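Local coordinates for protein sulfide-quinone reductase (Aquifex aeolicus, PDB 3HYW) that oxidises hydrogen sulfide with a quinone as electron acceptor, using bound FAD and building polysulfur products, as a membrane-associated homotrimeric flavoprotein, at residues 79-84 with 96-101. Residues are numbered along the deposited sequence; the frame is centred on the assembly and turned at random.
Sequences ESIDPD and IEYDYL
The hydroxyl of Tyr98 reaches Pro83 through a water that bridges Tyr98 OH and Pro83 O, 2.8 Å from each. The contact belongs to the FAD-binding Rossmann-type domain, where the outer strands 78-82 and 95-97 of a three-stranded antiparallel sheet flank strand 87-90, and the chain then turns into strand 100-103 of the central parallel sheet. No direct hydrogen bond joins 79-84 to 96-101, as expected of strands separated by a third. Tyrosine suits its place because the side chain is long enough to bring a water-binding hydroxyl to Pro83. With CG between the backbone N and the carbonyl carbon (chi1 64°), the Tyr98 ring turns one face to Leu101, whose CB lies 3.5 Å above its centre. Proline ends the strand well, having no amide hydrogen to offer a neighbour, and Pro83 CA lies 3.6 Å from Tyr98 OH. Just before it, Asp82 OD1 accepts a hydrogen bond from Ala85 N and a weak one from Asp84 N, tying down the turn. Ile81, branched at CB as suits a strand, also touches Ile8 of strand 4-8 and meets Leu101 tip to tip, Ile81 CG2 lying 3.8 Å from Leu101 CD2.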
loop_
_atom_site.group_PDB
_atom_site.type_symbol
_atom_site.label_atom_id
_atom_site.label_comp_id
_atom_site.label_asym_id
_atom_site.label_seq_id
_atom_site.Cartn_x
_atom_site.Cartn_y
_atom_site.Cartn_z
ATOM N N GLU A 79 -23.251 -11.374 43.096
ATOM C CA GLU A 79 -24.189 -10.254 43.016
ATOM C C GLU A 79 -23.575 -8.942 43.496
ATOM O O GLU A 79 -23.725 -7.904 42.849
ATOM C CB GLU A 79 -25.459 -10.583 43.813
ATOM C CG GLU A 79 -26.532 -9.507 43.803
ATOM C CD GLU A 79 -27.750 -9.896 44.625
ATOM O OE1 GLU A 79 -27.676 -9.868 45.880
ATOM O OE2 GLU A 79 -28.790 -10.218 44.012
ATOM N N SER A 80 -22.895 -8.982 44.637
ATOM C CA SER A 80 -22.235 -7.789 45.149
ATOM C C SER A 80 -20.931 -8.084 45.876
ATOM O O SER A 80 -20.654 -9.222 46.256
ATOM C CB SER A 80 -23.187 -6.953 46.028
ATOM O OG SER A 80 -23.506 -7.611 47.233
ATOM N N ILE A 81 -20.132 -7.035 46.041
ATOM C CA ILE A 81 -18.868 -7.096 46.756
ATOM C C ILE A 81 -18.870 -5.981 47.794
ATOM O O ILE A 81 -19.120 -4.816 47.465
ATOM C CB ILE A 81 -17.660 -6.891 45.799
ATOM C CG1 ILE A 81 -17.592 -8.006 44.746
ATOM C CG2 ILE A 81 -16.347 -6.791 46.582
ATOM C CD1 ILE A 81 -16.723 -7.672 43.537
ATOM N N ASP A 82 -18.614 -6.341 49.047
ATOM C CA ASP A 82 -18.361 -5.353 50.093
ATOM C C ASP A 82 -16.866 -5.397 50.423
ATOM O O ASP A 82 -16.414 -6.283 51.157
ATOM C CB ASP A 82 -19.231 -5.614 51.334
ATOM C CG ASP A 82 -19.058 -4.552 52.421
ATOM O OD1 ASP A 82 -18.055 -3.808 52.399
ATOM O OD2 ASP A 82 -19.928 -4.472 53.321
ATOM N N PRO A 83 -16.095 -4.440 49.875
ATOM C CA PRO A 83 -14.635 -4.448 50.008
ATOM C C PRO A 83 -14.150 -4.035 51.396
ATOM O O PRO A 83 -13.012 -4.328 51.756
ATOM C CB PRO A 83 -14.182 -3.430 48.961
ATOM C CG PRO A 83 -15.314 -2.494 48.834
ATOM C CD PRO A 83 -16.571 -3.278 49.100
ATOM N N ASP A 84 -15.006 -3.349 52.153
ATOM C CA ASP A 84 -14.697 -2.948 53.521
ATOM C C ASP A 84 -14.867 -4.122 54.477
ATOM O O ASP A 84 -14.125 -4.251 55.448
ATOM C CB ASP A 84 -15.592 -1.783 53.959
ATOM C CG ASP A 84 -15.426 -0.557 53.079
ATOM O OD1 ASP A 84 -14.293 -0.045 52.980
ATOM O OD2 ASP A 84 -16.432 -0.100 52.489
ATOM N N ILE A 96 -19.897 -14.907 51.275
ATOM C CA ILE A 96 -18.590 -15.552 51.263
ATOM C C ILE A 96 -17.526 -14.526 51.649
ATOM O O ILE A 96 -17.386 -13.485 51.002
ATOM C CB ILE A 96 -18.285 -16.174 49.873
ATOM C CG1 ILE A 96 -19.348 -17.218 49.523
ATOM C CG2 ILE A 96 -16.914 -16.836 49.855
ATOM C CD1 ILE A 96 -19.925 -17.071 48.156
ATOM N N GLU A 97 -16.790 -14.820 52.713
ATOM C CA GLU A 97 -15.734 -13.936 53.187
ATOM C C GLU A 97 -14.430 -14.282 52.484
ATOM O O GLU A 97 -14.201 -15.440 52.119
ATOM C CB GLU A 97 -15.591 -14.052 54.707
ATOM C CG GLU A 97 -15.056 -12.801 55.384
ATOM C CD GLU A 97 -15.733 -12.542 56.710
ATOM O OE1 GLU A 97 -16.842 -11.963 56.706
ATOM O OE2 GLU A 97 -15.156 -12.912 57.758
ATOM N N TYR A 98 -13.583 -13.281 52.268
ATOM C CA TYR A 98 -12.303 -13.516 51.605
ATOM C C TYR A 98 -11.154 -12.782 52.282
ATOM O O TYR A 98 -11.354 -11.753 52.930
ATOM C CB TYR A 98 -12.376 -13.146 50.111
ATOM C CG TYR A 98 -12.639 -11.680 49.818
ATOM C CD1 TYR A 98 -13.915 -11.237 49.471
ATOM C CD2 TYR A 98 -11.605 -10.738 49.873
ATOM C CE1 TYR A 98 -14.161 -9.890 49.191
ATOM C CE2 TYR A 98 -11.839 -9.391 49.600
ATOM C CZ TYR A 98 -13.116 -8.975 49.259
ATOM O OH TYR A 98 -13.351 -7.648 48.999
ATOM N N ASP A 99 -9.954 -13.332 52.131
ATOM C CA ASP A 99 -8.724 -12.645 52.502
ATOM C C ASP A 99 -8.204 -11.886 51.282
ATOM O O ASP A 99 -7.690 -10.769 51.396
ATOM C CB ASP A 99 -7.691 -13.655 53.006
ATOM C CG ASP A 99 -8.133 -14.344 54.288
ATOM O OD1 ASP A 99 -8.592 -13.636 55.202
ATOM O OD2 ASP A 99 -8.032 -15.583 54.378
ATOM N N TYR A 100 -8.345 -12.510 50.115
ATOM C CA TYR A 100 -8.025 -11.872 48.835
ATOM C C TYR A 100 -9.140 -12.155 47.844
ATOM O O TYR A 100 -9.752 -13.220 47.891
ATOM C CB TYR A 100 -6.691 -12.386 48.282
ATOM C CG TYR A 100 -5.528 -12.222 49.229
ATOM C CD1 TYR A 100 -4.674 -11.123 49.137
ATOM C CD2 TYR A 100 -5.279 -13.170 50.222
ATOM C CE1 TYR A 100 -3.611 -10.972 50.025
ATOM C CE2 TYR A 100 -4.231 -13.025 51.111
ATOM C CZ TYR A 100 -3.398 -11.931 51.008
ATOM O OH TYR A 100 -2.352 -11.806 51.892
ATOM N N LEU A 101 -9.397 -11.200 46.952
ATOM C CA LEU A 101 -10.438 -11.337 45.937
ATOM C C LEU A 101 -9.874 -11.108 44.538
ATOM O O LEU A 101 -9.182 -10.121 44.299
ATOM C CB LEU A 101 -11.579 -10.340 46.192
ATOM C CG LEU A 101 -12.692 -10.270 45.139
ATOM C CD1 LEU A 101 -13.595 -11.487 45.241
ATOM C CD2 LEU A 101 -13.506 -8.997 45.251
HETATM O O HOH W 1 -11.452 -5.775 49.889
#